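Local coordinates for ABC transporter substrate-binding protein (Streptococcus pneumoniae, PDB 4OHN) that binds histidine in a pocket and probably delivers it, as the substrate-binding protein of an ABC uptake transporter, for import into the cell, at residues 22-27 with 38-43. Sequence-based numbering, arbitrary orientation.
With HIS (histidine), chain B.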
loop_
_atom_site.group_PDB
_atom_site.type_symbol
_atom_site.label_atom_id
_atom_site.label_comp_id
_atom_site.label_asym_id
_atom_site.label_seq_id
_atom_site.Cartn_x
_atom_site.Cartn_y
_atom_site.Cartn_z
ATOM N N ILE A 22 -7.930 11.332 5.652
ATOM C CA ILE A 22 -7.377 10.204 4.931
ATOM C C ILE A 22 -6.507 9.367 5.861
ATOM O O ILE A 22 -5.588 9.877 6.491
ATOM C CB ILE A 22 -6.576 10.673 3.709
ATOM C CG1 ILE A 22 -7.470 11.549 2.808
ATOM C CG2 ILE A 22 -6.027 9.477 2.948
ATOM C CD1 ILE A 22 -6.821 11.927 1.483
ATOM N N GLY A 23 -6.816 8.082 5.916
ATOM C CA GLY A 23 -6.082 7.159 6.750
ATOM C C GLY A 23 -4.983 6.442 5.986
ATOM O O GLY A 23 -5.099 6.149 4.806
ATOM N N PHE A 24 -3.908 6.141 6.711
ATOM C CA PHE A 24 -2.705 5.537 6.140
ATOM C C PHE A 24 -1.861 4.875 7.207
ATOM O O PHE A 24 -1.857 5.282 8.350
ATOM C CB PHE A 24 -1.879 6.564 5.332
ATOM C CG PHE A 24 -1.180 7.614 6.171
ATOM C CD1 PHE A 24 -1.897 8.527 6.932
ATOM C CD2 PHE A 24 0.193 7.675 6.195
ATOM C CE1 PHE A 24 -1.233 9.471 7.711
ATOM C CE2 PHE A 24 0.849 8.612 6.983
ATOM C CZ PHE A 24 0.133 9.495 7.733
ATOM N N ASP A 25 -1.135 3.845 6.792
ATOM C CA ASP A 25 -0.077 3.213 7.576
ATOM C C ASP A 25 1.147 4.118 7.415
ATOM O O ASP A 25 1.717 4.201 6.324
ATOM C CB ASP A 25 0.172 1.812 6.976
ATOM C CG ASP A 25 1.427 1.097 7.488
ATOM O OD1 ASP A 25 2.243 1.661 8.281
ATOM O OD2 ASP A 25 1.621 -0.066 7.037
ATOM N N SER A 26 1.546 4.800 8.482
ATOM C CA SER A 26 2.605 5.798 8.394
ATOM C C SER A 26 4.010 5.225 8.339
ATOM O O SER A 26 4.973 5.972 8.452
ATOM C CB SER A 26 2.490 6.808 9.526
ATOM O OG SER A 26 2.719 6.147 10.741
ATOM N N THR A 27 4.133 3.916 8.122
ATOM C CA THR A 27 5.417 3.328 7.771
ATOM C C THR A 27 5.508 2.920 6.308
ATOM O O THR A 27 6.560 2.453 5.888
ATOM C CB THR A 27 5.735 2.078 8.611
ATOM O OG1 THR A 27 4.866 0.975 8.289
ATOM C CG2 THR A 27 5.665 2.344 10.084
ATOM N N GLY A 38 9.324 13.509 11.587
ATOM C CA GLY A 38 7.984 13.134 12.008
ATOM C C GLY A 38 6.875 13.627 11.103
ATOM O O GLY A 38 5.723 13.239 11.271
ATOM N N SER A 39 7.191 14.463 10.118
ATOM C CA SER A 39 6.188 14.923 9.149
ATOM C C SER A 39 5.919 13.840 8.113
ATOM O O SER A 39 6.734 12.936 7.927
ATOM C CB SER A 39 6.652 16.204 8.458
ATOM O OG SER A 39 7.733 15.949 7.585
ATOM N N TYR A 40 4.774 13.894 7.465
ATOM C CA TYR A 40 4.393 12.852 6.535
ATOM C C TYR A 40 4.748 13.227 5.102
ATOM O O TYR A 40 4.548 14.368 4.689
ATOM C CB TYR A 40 2.892 12.562 6.625
ATOM C CG TYR A 40 2.432 12.243 8.023
ATOM C CD1 TYR A 40 3.096 11.304 8.809
ATOM C CD2 TYR A 40 1.352 12.903 8.574
ATOM C CE1 TYR A 40 2.672 11.018 10.104
ATOM C CE2 TYR A 40 0.917 12.627 9.854
ATOM C CZ TYR A 40 1.582 11.695 10.621
ATOM O OH TYR A 40 1.138 11.458 11.899
ATOM N N ALA A 41 5.257 12.266 4.359
ATOM C CA ALA A 41 5.637 12.467 2.957
ATOM C C ALA A 41 5.383 11.198 2.171
ATOM O O ALA A 41 5.211 10.121 2.741
ATOM C CB ALA A 41 7.099 12.854 2.829
ATOM N N GLY A 42 5.375 11.329 0.856
ATOM C CA GLY A 42 5.293 10.192 -0.020
ATOM C C GLY A 42 4.499 10.462 -1.274
ATOM O O GLY A 42 3.896 11.521 -1.456
ATOM N N PHE A 43 4.511 9.487 -2.161
ATOM C CA PHE A 43 3.770 9.571 -3.410
ATOM C C PHE A 43 2.295 9.858 -3.197
ATOM O O PHE A 43 1.725 10.741 -3.849
ATOM C CB PHE A 43 3.970 8.288 -4.233
ATOM C CG PHE A 43 3.241 8.290 -5.544
ATOM C CD1 PHE A 43 3.889 8.670 -6.688
ATOM C CD2 PHE A 43 1.912 7.902 -5.629
ATOM C CE1 PHE A 43 3.216 8.685 -7.914
ATOM C CE2 PHE A 43 1.238 7.925 -6.840
ATOM C CZ PHE A 43 1.904 8.291 -7.976
HETATM N N HIS B . -0.620 -3.007 -0.528
HETATM C CA HIS B . -0.872 -3.707 0.755
HETATM C C HIS B . -2.307 -3.521 1.196
HETATM O O HIS B . -3.069 -2.801 0.511
HETATM C CB HIS B . 0.152 -3.324 1.849
HETATM C CG HIS B . -0.032 -1.998 2.527
HETATM N ND1 HIS B . 0.254 -1.840 3.873
HETATM C CD2 HIS B . -0.361 -0.764 2.071
HETATM C CE1 HIS B . 0.077 -0.578 4.214
HETATM N NE2 HIS B . -0.289 0.099 3.138
HETATM O OXT HIS B . -2.667 -4.120 2.232
#
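Phe24 drives the edge of its ring into a face of Tyr40, a T-shaped stack: the ring planes stand at 79° and the centroids lie 4.9 Å apart. The leading atom is Phe24 CZ, 3.5 Å above the tyrosine plane and over its centre; its distances to the six ring carbons are accordingly similar, from 3.6 Å between Phe24 CZ and Tyr40 CG to 3.9 Å between Phe24 CZ and Tyr40 CZ. Ser26 adds a looser touch, its CB 4.3 Å from Tyr40 CE1. Phe24 reaches this place with CG between its backbone N and carbonyl carbon (chi1 71°), which carries the ring out of strand 19-24 toward strand 40-41, an outermost strand of the small antiparallel sheet that follows.

Around the stack, Pro63 of strand 58-63 touches both aromatic side chains, and Trp61 forms a further edge-to-face pair with Phe24. One residue on, the chain enters the ligand pocket. Asp25 OD2 lies 3.3 Å from CE1 of the bound histidine and is hydrogen-bonded to Gln130 NE2. The other carboxylate oxygen closes an Asx turn: Asp25 OD1 accepts from Thr27 N at 2.9 Å, from above the carboxylate plane, and from Thr27 OG1, on the syn side and the same face. Three donors, two on OD1 and Gln130 NE2 on OD2, thus restrain the rotation of the carboxylate beside the imidazole.

The contact itself is dispersive and quadrupolar, with phenyl C-H directed at a pi face, and in this family 3 solute-binding protein it joins the small sheet to the part of the chain that leads into the histidine site.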